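O-methyltransferase, putative (Bacillus cereus, PDB 3DUW) probably transfers a methyl group from S-adenosylmethionine to hydroxyl groups of acceptor molecules, and binds the by-product S-adenosylhomocysteine. Local coordinates at residues 40-45 against 69-74; 63-68 against 139-144; 86-91 against 110-115. All blocks are in the same frame, centred on the assembly; numbering follows the deposited sequence.

Contact 1 (40-45 against 69-74). With SAH (S-adenosyl-L-homocysteine), chain C.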
loop_
_atom_site.group_PDB
_atom_site.type_symbol
_atom_site.label_atom_id
_atom_site.label_comp_id
_atom_site.label_asym_id
_atom_site.label_seq_id
_atom_site.Cartn_x
_atom_site.Cartn_y
_atom_site.Cartn_z
ATOM N N HIS A 40 9.416 18.119 3.651
ATOM C CA HIS A 40 8.805 16.980 4.321
ATOM C C HIS A 40 7.542 16.479 3.631
ATOM O O HIS A 40 6.809 15.664 4.203
ATOM C CB HIS A 40 8.481 17.316 5.781
ATOM C CG HIS A 40 9.683 17.639 6.614
ATOM N ND1 HIS A 40 10.953 17.214 6.293
ATOM C CD2 HIS A 40 9.799 18.328 7.774
ATOM C CE1 HIS A 40 11.801 17.629 7.217
ATOM N NE2 HIS A 40 11.126 18.307 8.127
ATOM N N ASP A 41 7.285 16.953 2.413
ATOM C CA ASP A 41 6.104 16.503 1.674
ATOM C C ASP A 41 6.274 15.024 1.336
ATOM O O ASP A 41 7.398 14.532 1.231
ATOM C CB ASP A 41 5.942 17.244 0.335
ATOM C CG ASP A 41 6.390 18.692 0.385
ATOM O OD1 ASP A 41 7.606 18.932 0.532
ATOM O OD2 ASP A 41 5.528 19.589 0.258
ATOM N N VAL A 42 5.172 14.306 1.169
ATOM C CA VAL A 42 5.301 12.914 0.758
ATOM C C VAL A 42 5.939 12.969 -0.630
ATOM O O VAL A 42 5.851 13.985 -1.329
ATOM C CB VAL A 42 3.931 12.195 0.631
ATOM C CG1 VAL A 42 3.314 12.010 2.003
ATOM C CG2 VAL A 42 3.000 12.969 -0.299
ATOM N N SER A 43 6.604 11.890 -1.022
ATOM C CA SER A 43 7.224 11.827 -2.339
ATOM C C SER A 43 6.106 11.675 -3.366
ATOM O O SER A 43 4.963 11.366 -3.015
ATOM C CB SER A 43 8.147 10.614 -2.431
ATOM O OG SER A 43 7.380 9.421 -2.433
ATOM N N PRO A 44 6.416 11.886 -4.653
ATOM C CA PRO A 44 5.372 11.745 -5.670
ATOM C C PRO A 44 4.745 10.347 -5.704
ATOM O O PRO A 44 3.529 10.210 -5.850
ATOM C CB PRO A 44 6.106 12.078 -6.964
ATOM C CG PRO A 44 7.133 13.073 -6.516
ATOM C CD PRO A 44 7.645 12.456 -5.231
ATOM N N THR A 45 5.572 9.310 -5.575
ATOM C CA THR A 45 5.062 7.942 -5.608
ATOM C C THR A 45 4.215 7.638 -4.374
ATOM O O THR A 45 3.252 6.873 -4.449
ATOM C CB THR A 45 6.206 6.911 -5.730
ATOM O OG1 THR A 45 7.186 7.147 -4.714
ATOM C CG2 THR A 45 6.863 7.014 -7.100
ATOM N N GLY A 69 2.436 22.197 2.959
ATOM C CA GLY A 69 2.069 23.054 1.858
ATOM C C GLY A 69 0.895 22.512 1.050
ATOM O O GLY A 69 0.536 23.055 0.012
ATOM N N GLY A 70 0.292 21.426 1.526
ATOM C CA GLY A 70 -0.853 20.836 0.852
ATOM C C GLY A 70 -0.522 19.878 -0.287
ATOM O O GLY A 70 -1.404 19.517 -1.073
ATOM N N TYR A 71 0.738 19.461 -0.387
ATOM C CA TYR A 71 1.127 18.527 -1.439
ATOM C C TYR A 71 0.369 17.199 -1.295
ATOM O O TYR A 71 -0.293 16.759 -2.231
ATOM C CB TYR A 71 2.640 18.297 -1.405
ATOM C CG TYR A 71 3.156 17.466 -2.558
ATOM C CD1 TYR A 71 3.304 18.010 -3.835
ATOM C CD2 TYR A 71 3.485 16.125 -2.373
ATOM C CE1 TYR A 71 3.768 17.237 -4.898
ATOM C CE2 TYR A 71 3.946 15.345 -3.425
ATOM C CZ TYR A 71 4.085 15.903 -4.681
ATOM O OH TYR A 71 4.527 15.112 -5.718
ATOM N N SER A 72 0.449 16.563 -0.130
ATOM C CA SER A 72 -0.274 15.308 0.070
ATOM C C SER A 72 -1.774 15.553 -0.033
ATOM O O SER A 72 -2.517 14.714 -0.538
ATOM C CB SER A 72 0.026 14.718 1.447
ATOM O OG SER A 72 -0.276 15.655 2.468
ATOM N N THR A 73 -2.209 16.710 0.460
ATOM C CA THR A 73 -3.619 17.074 0.452
ATOM C C THR A 73 -4.193 17.047 -0.958
ATOM O O THR A 73 -5.309 16.578 -1.175
ATOM C CB THR A 73 -3.810 18.481 1.029
ATOM O OG1 THR A 73 -2.874 18.689 2.095
ATOM C CG2 THR A 73 -5.221 18.647 1.562
ATOM N N ILE A 74 -3.431 17.568 -1.913
ATOM C CA ILE A 74 -3.868 17.590 -3.303
ATOM C C ILE A 74 -3.988 16.165 -3.857
ATOM O O ILE A 74 -4.959 15.836 -4.542
ATOM C CB ILE A 74 -2.897 18.438 -4.152
ATOM C CG1 ILE A 74 -3.068 19.914 -3.775
ATOM C CG2 ILE A 74 -3.158 18.222 -5.636
ATOM C CD1 ILE A 74 -1.972 20.823 -4.287
HETATM N N SAH C . 1.632 15.449 4.828
HETATM C CA SAH C . 2.193 16.716 4.229
HETATM C CB SAH C . 3.363 17.198 5.021
HETATM C CG SAH C . 3.136 17.552 6.472
HETATM S SD SAH C . 4.771 17.812 7.285
HETATM C C SAH C . 2.690 16.381 2.783
HETATM O O SAH C . 2.632 15.211 2.394
HETATM O OXT SAH C . 3.127 17.362 2.082
HETATM C "C5'" SAH C . 4.256 17.849 8.954
HETATM C "C4'" SAH C . 3.320 19.117 9.255
HETATM O "O4'" SAH C . 3.021 18.921 10.635
HETATM C "C3'" SAH C . 3.989 20.483 9.217
HETATM O "O3'" SAH C . 3.363 21.362 8.279
HETATM C "C2'" SAH C . 3.883 20.961 10.721
HETATM O "O2'" SAH C . 3.803 22.372 10.851
HETATM C "C1'" SAH C . 2.652 20.216 11.198
HETATM N N9 SAH C . 2.488 20.088 12.523
HETATM C C8 SAH C . 3.373 19.873 13.566
HETATM N N7 SAH C . 2.833 19.803 14.742
HETATM C C5 SAH C . 1.448 19.982 14.502
HETATM C C6 SAH C . 0.325 20.004 15.407
HETATM N N6 SAH C . 0.430 19.843 16.733
HETATM N N1 SAH C . -0.895 20.203 14.811
HETATM C C2 SAH C . -1.051 20.371 13.465
HETATM N N3 SAH C . -0.003 20.359 12.569
HETATM C C4 SAH C . 1.214 20.160 13.156
HETATM O O HOH W 1 3.108 20.013 1.414
#

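Contact 2 (63-68 against 139-144). With SAH (S-adenosyl-L-homocysteine), chain C.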
loop_
_atom_site.group_PDB
_atom_site.type_symbol
_atom_site.label_atom_id
_atom_site.label_comp_id
_atom_site.label_asym_id
_atom_site.label_seq_id
_atom_site.Cartn_x
_atom_site.Cartn_y
_atom_site.Cartn_z
ATOM N N LEU A 63 -9.731 12.911 6.484
ATOM C CA LEU A 63 -9.154 13.720 7.547
ATOM C C LEU A 63 -7.641 13.579 7.449
ATOM O O LEU A 63 -7.120 12.464 7.451
ATOM C CB LEU A 63 -9.615 13.238 8.927
ATOM C CG LEU A 63 -8.890 13.861 10.127
ATOM C CD1 LEU A 63 -9.176 15.358 10.185
ATOM C CD2 LEU A 63 -9.347 13.188 11.414
ATOM N N GLU A 64 -6.949 14.706 7.332
ATOM C CA GLU A 64 -5.493 14.706 7.262
ATOM C C GLU A 64 -4.945 15.519 8.422
ATOM O O GLU A 64 -5.456 16.599 8.728
ATOM C CB GLU A 64 -5.007 15.320 5.948
ATOM C CG GLU A 64 -3.500 15.500 5.883
ATOM C CD GLU A 64 -3.058 16.054 4.554
ATOM O OE1 GLU A 64 -3.383 17.227 4.262
ATOM O OE2 GLU A 64 -2.398 15.313 3.795
ATOM N N ILE A 65 -3.920 14.989 9.083
ATOM C CA ILE A 65 -3.288 15.683 10.194
ATOM C C ILE A 65 -1.857 15.983 9.752
ATOM O O ILE A 65 -1.031 15.078 9.628
ATOM C CB ILE A 65 -3.285 14.814 11.475
ATOM C CG1 ILE A 65 -4.705 14.306 11.762
ATOM C CG2 ILE A 65 -2.773 15.634 12.650
ATOM C CD1 ILE A 65 -4.816 13.412 12.993
ATOM N N GLY A 66 -1.585 17.262 9.494
ATOM C CA GLY A 66 -0.271 17.688 9.036
ATOM C C GLY A 66 -0.368 18.075 7.563
ATOM O O GLY A 66 -0.205 17.227 6.685
ATOM N N THR A 67 -0.587 19.365 7.289
ATOM C CA THR A 67 -0.757 19.855 5.916
ATOM C C THR A 67 0.505 20.363 5.193
ATOM O O THR A 67 0.624 20.169 3.971
ATOM C CB THR A 67 -1.779 21.028 5.884
ATOM O OG1 THR A 67 -2.872 20.752 6.775
ATOM C CG2 THR A 67 -2.287 21.226 4.465
ATOM N N LEU A 68 1.417 21.015 5.929
ATOM C CA LEU A 68 2.617 21.610 5.318
ATOM C C LEU A 68 2.190 22.573 4.202
ATOM O O LEU A 68 1.625 23.634 4.459
ATOM C CB LEU A 68 3.531 20.556 4.714
ATOM C CG LEU A 68 4.985 20.944 4.489
ATOM C CD1 LEU A 68 5.567 21.568 5.750
ATOM C CD2 LEU A 68 5.795 19.724 4.093
ATOM N N ILE A 139 -2.339 10.367 9.007
ATOM C CA ILE A 139 -1.635 10.960 10.138
ATOM C C ILE A 139 -0.210 11.261 9.696
ATOM O O ILE A 139 0.601 10.349 9.508
ATOM C CB ILE A 139 -1.638 10.000 11.342
ATOM C CG1 ILE A 139 -3.081 9.609 11.677
ATOM C CG2 ILE A 139 -0.979 10.666 12.537
ATOM C CD1 ILE A 139 -3.215 8.611 12.811
ATOM N N ASP A 140 0.089 12.547 9.538
ATOM C CA ASP A 140 1.398 12.967 9.052
ATOM C C ASP A 140 1.825 14.326 9.604
ATOM O O ASP A 140 2.230 15.211 8.849
ATOM C CB ASP A 140 1.354 13.008 7.519
ATOM C CG ASP A 140 2.723 13.125 6.890
ATOM O OD1 ASP A 140 3.701 12.627 7.477
ATOM O OD2 ASP A 140 2.814 13.698 5.784
ATOM N N ALA A 141 1.748 14.480 10.922
ATOM C CA ALA A 141 2.128 15.732 11.563
ATOM C C ALA A 141 3.316 15.505 12.496
ATOM O O ALA A 141 4.349 14.983 12.072
ATOM C CB ALA A 141 0.935 16.297 12.333
ATOM N N ASP A 142 3.183 15.919 13.754
ATOM C CA ASP A 142 4.248 15.717 14.730
ATOM C C ASP A 142 4.050 14.306 15.267
ATOM O O ASP A 142 3.089 14.025 15.975
ATOM C CB ASP A 142 4.176 16.771 15.847
ATOM C CG ASP A 142 2.799 16.888 16.473
ATOM O OD1 ASP A 142 1.784 16.848 15.742
ATOM O OD2 ASP A 142 2.734 17.049 17.712
ATOM N N LYS A 143 4.964 13.417 14.898
ATOM C CA LYS A 143 4.854 12.021 15.281
ATOM C C LYS A 143 4.880 11.750 16.781
ATOM O O LYS A 143 4.420 10.698 17.225
ATOM C CB LYS A 143 5.923 11.203 14.548
ATOM C CG LYS A 143 5.962 11.462 13.030
ATOM C CD LYS A 143 4.571 11.419 12.398
ATOM C CE LYS A 143 4.602 11.519 10.864
ATOM N NZ LYS A 143 5.034 12.834 10.294
ATOM N N GLN A 144 5.393 12.686 17.575
ATOM C CA GLN A 144 5.391 12.461 19.015
ATOM C C GLN A 144 3.952 12.374 19.524
ATOM O O GLN A 144 3.695 11.791 20.575
ATOM C CB GLN A 144 6.149 13.562 19.776
ATOM C CG GLN A 144 5.972 14.975 19.276
ATOM C CD GLN A 144 6.986 15.338 18.209
ATOM O OE1 GLN A 144 6.849 14.952 17.054
ATOM N NE2 GLN A 144 8.018 16.082 18.599
HETATM N N SAH C . 1.632 15.449 4.828
HETATM C CA SAH C . 2.193 16.716 4.229
HETATM C CB SAH C . 3.363 17.198 5.021
HETATM C CG SAH C . 3.136 17.552 6.472
HETATM S SD SAH C . 4.771 17.812 7.285
HETATM C C SAH C . 2.690 16.381 2.783
HETATM O O SAH C . 2.632 15.211 2.394
HETATM O OXT SAH C . 3.127 17.362 2.082
HETATM C "C5'" SAH C . 4.256 17.849 8.954
HETATM C "C4'" SAH C . 3.320 19.117 9.255
HETATM O "O4'" SAH C . 3.021 18.921 10.635
HETATM C "C3'" SAH C . 3.989 20.483 9.217
HETATM O "O3'" SAH C . 3.363 21.362 8.279
HETATM C "C2'" SAH C . 3.883 20.961 10.721
HETATM O "O2'" SAH C . 3.803 22.372 10.851
HETATM C "C1'" SAH C . 2.652 20.216 11.198
HETATM N N9 SAH C . 2.488 20.088 12.523
HETATM C C8 SAH C . 3.373 19.873 13.566
HETATM N N7 SAH C . 2.833 19.803 14.742
HETATM C C5 SAH C . 1.448 19.982 14.502
HETATM C C6 SAH C . 0.325 20.004 15.407
HETATM N N6 SAH C . 0.430 19.843 16.733
HETATM N N1 SAH C . -0.895 20.203 14.811
HETATM C C2 SAH C . -1.051 20.371 13.465
HETATM N N3 SAH C . -0.003 20.359 12.569
HETATM C C4 SAH C . 1.214 20.160 13.156
#

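Contact 3 (86-91 against 110-115). With SAH (S-adenosyl-L-homocysteine), chain C.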
loop_
_atom_site.group_PDB
_atom_site.type_symbol
_atom_site.label_atom_id
_atom_site.label_comp_id
_atom_site.label_asym_id
_atom_site.label_seq_id
_atom_site.Cartn_x
_atom_site.Cartn_y
_atom_site.Cartn_z
ATOM N N VAL A 86 -12.123 16.905 2.057
ATOM C CA VAL A 86 -10.912 16.697 2.835
ATOM C C VAL A 86 -10.835 17.800 3.876
ATOM O O VAL A 86 -11.068 18.971 3.570
ATOM C CB VAL A 86 -9.628 16.805 1.977
ATOM C CG1 VAL A 86 -8.401 16.599 2.862
ATOM C CG2 VAL A 86 -9.652 15.791 0.853
ATOM N N VAL A 87 -10.538 17.414 5.109
ATOM C CA VAL A 87 -10.361 18.362 6.196
ATOM C C VAL A 87 -8.930 18.098 6.641
ATOM O O VAL A 87 -8.602 16.982 7.044
ATOM C CB VAL A 87 -11.319 18.091 7.372
ATOM C CG1 VAL A 87 -11.004 19.037 8.517
ATOM C CG2 VAL A 87 -12.763 18.266 6.922
ATOM N N THR A 88 -8.074 19.109 6.543
ATOM C CA THR A 88 -6.680 18.945 6.925
ATOM C C THR A 88 -6.290 19.933 8.024
ATOM O O THR A 88 -6.706 21.096 8.012
ATOM C CB THR A 88 -5.761 19.077 5.679
ATOM O OG1 THR A 88 -4.409 18.801 6.053
ATOM C CG2 THR A 88 -5.867 20.464 5.059
ATOM N N LEU A 89 -5.493 19.452 8.973
ATOM C CA LEU A 89 -5.075 20.239 10.130
ATOM C C LEU A 89 -3.611 20.674 10.083
ATOM O O LEU A 89 -2.712 19.854 9.879
ATOM C CB LEU A 89 -5.335 19.422 11.399
ATOM C CG LEU A 89 -6.705 18.733 11.427
ATOM C CD1 LEU A 89 -6.876 17.986 12.737
ATOM C CD2 LEU A 89 -7.815 19.755 11.247
ATOM N N GLU A 90 -3.380 21.968 10.302
ATOM C CA GLU A 90 -2.035 22.531 10.267
ATOM C C GLU A 90 -1.814 23.549 11.388
ATOM O O GLU A 90 -2.584 24.500 11.538
ATOM C CB GLU A 90 -1.798 23.183 8.902
ATOM C CG GLU A 90 -0.466 23.892 8.753
ATOM C CD GLU A 90 0.707 23.002 9.111
ATOM O OE1 GLU A 90 0.760 21.857 8.608
ATOM O OE2 GLU A 90 1.578 23.450 9.889
ATOM N N ALA A 91 -0.754 23.353 12.163
ATOM C CA ALA A 91 -0.445 24.238 13.283
ATOM C C ALA A 91 0.158 25.584 12.890
ATOM O O ALA A 91 -0.112 26.598 13.532
ATOM C CB ALA A 91 0.484 23.529 14.254
ATOM N N ASP A 110 -12.789 23.860 -3.249
ATOM C CA ASP A 110 -14.183 23.475 -3.064
ATOM C C ASP A 110 -14.288 22.113 -2.376
ATOM O O ASP A 110 -15.334 21.770 -1.823
ATOM C CB ASP A 110 -14.907 23.431 -4.416
ATOM C CG ASP A 110 -14.490 22.247 -5.266
ATOM O OD1 ASP A 110 -13.274 21.969 -5.356
ATOM O OD2 ASP A 110 -15.381 21.596 -5.854
ATOM N N ARG A 111 -13.202 21.344 -2.410
ATOM C CA ARG A 111 -13.165 20.015 -1.797
ATOM C C ARG A 111 -12.328 19.959 -0.526
ATOM O O ARG A 111 -12.398 18.979 0.216
ATOM C CB ARG A 111 -12.566 18.984 -2.760
ATOM C CG ARG A 111 -13.396 18.593 -3.959
ATOM C CD ARG A 111 -12.676 17.478 -4.706
ATOM N NE ARG A 111 -13.386 17.043 -5.902
ATOM C CZ ARG A 111 -12.949 16.097 -6.726
ATOM N NH1 ARG A 111 -11.797 15.478 -6.486
ATOM N NH2 ARG A 111 -13.661 15.774 -7.796
ATOM N N VAL A 112 -11.533 20.994 -0.274
ATOM C CA VAL A 112 -10.652 20.983 0.885
ATOM C C VAL A 112 -10.807 22.129 1.865
ATOM O O VAL A 112 -10.930 23.288 1.471
ATOM C CB VAL A 112 -9.174 20.964 0.437
ATOM C CG1 VAL A 112 -8.265 20.808 1.645
ATOM C CG2 VAL A 112 -8.946 19.851 -0.568
ATOM N N GLU A 113 -10.783 21.780 3.147
ATOM C CA GLU A 113 -10.864 22.743 4.232
ATOM C C GLU A 113 -9.581 22.615 5.040
ATOM O O GLU A 113 -9.269 21.536 5.548
ATOM C CB GLU A 113 -12.064 22.455 5.138
ATOM C CG GLU A 113 -12.043 23.245 6.445
ATOM C CD GLU A 113 -13.288 23.033 7.283
ATOM O OE1 GLU A 113 -13.651 21.865 7.535
ATOM O OE2 GLU A 113 -13.902 24.040 7.695
ATOM N N VAL A 114 -8.826 23.704 5.129
ATOM C CA VAL A 114 -7.593 23.718 5.903
ATOM C C VAL A 114 -7.911 24.434 7.210
ATOM O O VAL A 114 -8.318 25.599 7.195
ATOM C CB VAL A 114 -6.463 24.496 5.182
ATOM C CG1 VAL A 114 -5.215 24.517 6.047
ATOM C CG2 VAL A 114 -6.155 23.859 3.840
ATOM N N ARG A 115 -7.746 23.743 8.333
ATOM C CA ARG A 115 -8.019 24.347 9.632
ATOM C C ARG A 115 -6.711 24.626 10.363
ATOM O O ARG A 115 -5.920 23.716 10.618
ATOM C CB ARG A 115 -8.910 23.436 10.485
ATOM C CG ARG A 115 -9.303 24.079 11.813
ATOM C CD ARG A 115 -10.335 23.271 12.596
ATOM N NE ARG A 115 -11.573 23.071 11.851
ATOM C CZ ARG A 115 -12.789 23.148 12.382
ATOM N NH1 ARG A 115 -12.941 23.430 13.670
ATOM N NH2 ARG A 115 -13.856 22.940 11.624
HETATM N N SAH C . 1.632 15.449 4.828
HETATM C CA SAH C . 2.193 16.716 4.229
HETATM C CB SAH C . 3.363 17.198 5.021
HETATM C CG SAH C . 3.136 17.552 6.472
HETATM S SD SAH C . 4.771 17.812 7.285
HETATM C C SAH C . 2.690 16.381 2.783
HETATM O O SAH C . 2.632 15.211 2.394
HETATM O OXT SAH C . 3.127 17.362 2.082
HETATM C "C5'" SAH C . 4.256 17.849 8.954
HETATM C "C4'" SAH C . 3.320 19.117 9.255
HETATM O "O4'" SAH C . 3.021 18.921 10.635
HETATM C "C3'" SAH C . 3.989 20.483 9.217
HETATM O "O3'" SAH C . 3.363 21.362 8.279
HETATM C "C2'" SAH C . 3.883 20.961 10.721
HETATM O "O2'" SAH C . 3.803 22.372 10.851
HETATM C "C1'" SAH C . 2.652 20.216 11.198
HETATM N N9 SAH C . 2.488 20.088 12.523
HETATM C C8 SAH C . 3.373 19.873 13.566
HETATM N N7 SAH C . 2.833 19.803 14.742
HETATM C C5 SAH C . 1.448 19.982 14.502
HETATM C C6 SAH C . 0.325 20.004 15.407
HETATM N N6 SAH C . 0.430 19.843 16.733
HETATM N N1 SAH C . -0.895 20.203 14.811
HETATM C C2 SAH C . -1.051 20.371 13.465
HETATM N N3 SAH C . -0.003 20.359 12.569
HETATM C C4 SAH C . 1.214 20.160 13.156
#

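Contact 1 (40-45 against 69-74)
In this class I methyltransferase of Rossmann-like fold, the loop leading into helix 44-57 and the glycine turn opening helix 71-77 grip the amino-acid end of S-adenosylhomocysteine. Polar contacts run through the ligand and a water. V42 N donates to SAH O over 3.0 Å, though SAH O is less certainly placed, while the SAH amine N reaches S72 OG, also at 3.0 Å; S72 OG is bonded to E64 as well. One water gives protons to D41 OD2 and SAH OXT and takes them from the backbone N-H groups of G69 and Y71 at the start of helix 71-77; the helix end probably eases the crowding of negative charge between the two carboxylates. G70, at the N-cap, has a positive phi of 84°, where a side chain would strike the preceding carbonyl; glycine fits.

Van der Waals packing surrounds Y71. Its CG lies anti to the backbone N (chi1 -173°), which carries the ring across to 40-45. The closest approach is V42 O to Y71 CE2, 3.1 Å, oblique to the ring. The D41 carboxylate stands 84° from the ring plane, OD2 3.6 Å from Y71 CB. The apolar contact is V42 CG2, in the crowded position between N and the carbonyl carbon, 3.8 Å from Y71 CD2. L25 and L29 of helix 23-34 pack there too. At the far end of the ring, P44 CG rests 3.4 Å from Y71 OH.

Contact 2 (63-68 against 139-144)
Here the glycine-rich loop after strand 61-65, the first of the Rossmann-like methyltransferase fold, and the end of strand 136-139 line the cofactor pocket. I139 pairs with I65 in a parallel bridge, I65 CD1 4.4 Å from I139 CG1; branched aliphatics suit this buried sheet face. D140 N donates to I65 O over 2.8 Å, nearly along the C=O axis, the one hydrogen bond between the two segments; the chains then close to 4.0 Å between G66 CA and A141 CA. D140 CG, anti to the backbone N (chi1 -167°), aims OD2 at SAH N, which also bonds G66 O; the very short 2.3 Å from OD2 should not be leaned on. An acid suits this probably protonated amine. A CB on G66 would strike D140 O; glycine instead gives it a CA-H...O contact. A141, whose small side chain lies against SAH O4' of the ribose, sets CB 3.8 Å from I65 CG2. D142 OD1, bonded to Y149, lies 3.3 Å from SAH N7. K143 folds back, NZ salt-bridged to D140 OD1 at 3.1 Å and bonded to A141 O. Around these central strands, helix 146-155 packs Y149 on both isoleucines, and helix 71-77 borders E64 and T67.

Contact 3 (86-91 against 110-115)
Residues 86-90 and 112-115, of strands 85-90 and 112-116, run parallel with 19° between their directions, in a beta-alpha-beta unit connected by helix 93-105. Five backbone bonds join them: V86 N to R111 O, E113 N to V86 O, T88 N to E113 O, R115 N to T88 O and E90 N to R115 O. The alternation means that V86 and T88 spend both N and O on this neighbour, whereas V87 and L89 pair with strand 61-65 and, for L89, also G66 just after it. Most are nearly straight; R115 N to T88 O, at 2.9 Å, has an N-H...O angle of 173°.

E90 closes the strand with a bidentate grip on the ribose: SAH O3' donates to OE1 and SAH O2' to OE2, each at 2.7 Å. A bend at chi2 (53°) turns the carboxylate to the diol, and L68 N and S92 N donate to OE1 and OE2, fixing its rotation. An acid accepting both hydroxyls is the ribose-binding hallmark of class I methyltransferases.

Beta-branched residues fill one face, where T88 CG2 meets V114 CG2 at 3.6 Å while T88 OG1 bonds E64 and T67. On the other, L89 CD2 lies 3.9 Å from R115 CB; R115 is salt-bridged to E129, and E113 is bonded to Y131. Helix 71-77 packs on V86 and V112, helix 93-105 on V112 and V114, and helix 119-128 on V87, L89 and R115.

All three contacts touch the same ligand, with overlapping shares: contacts 1 and 2 both bind the amine, contact 1 adds the carboxylate, contact 2 reaches to the adenine, contact 3 binds the ribose hydroxyls. Contact 2 is wholly buried and contact 1 nearly so, with P44 at its margin, whereas contact 3 joins the outermost strand 112-116 to the sheet and is only partly buried. Because it pairs two strands along their length, its chemistry is a regular backbone ladder, against a single rung in contact 2 and water- and ligand-mediated bonding in contact 1. E64 of contact 2 ties the set together, reaching S72 and T73 of contact 1 and T88 of contact 3. Contacts 2 and 3 share one sheet.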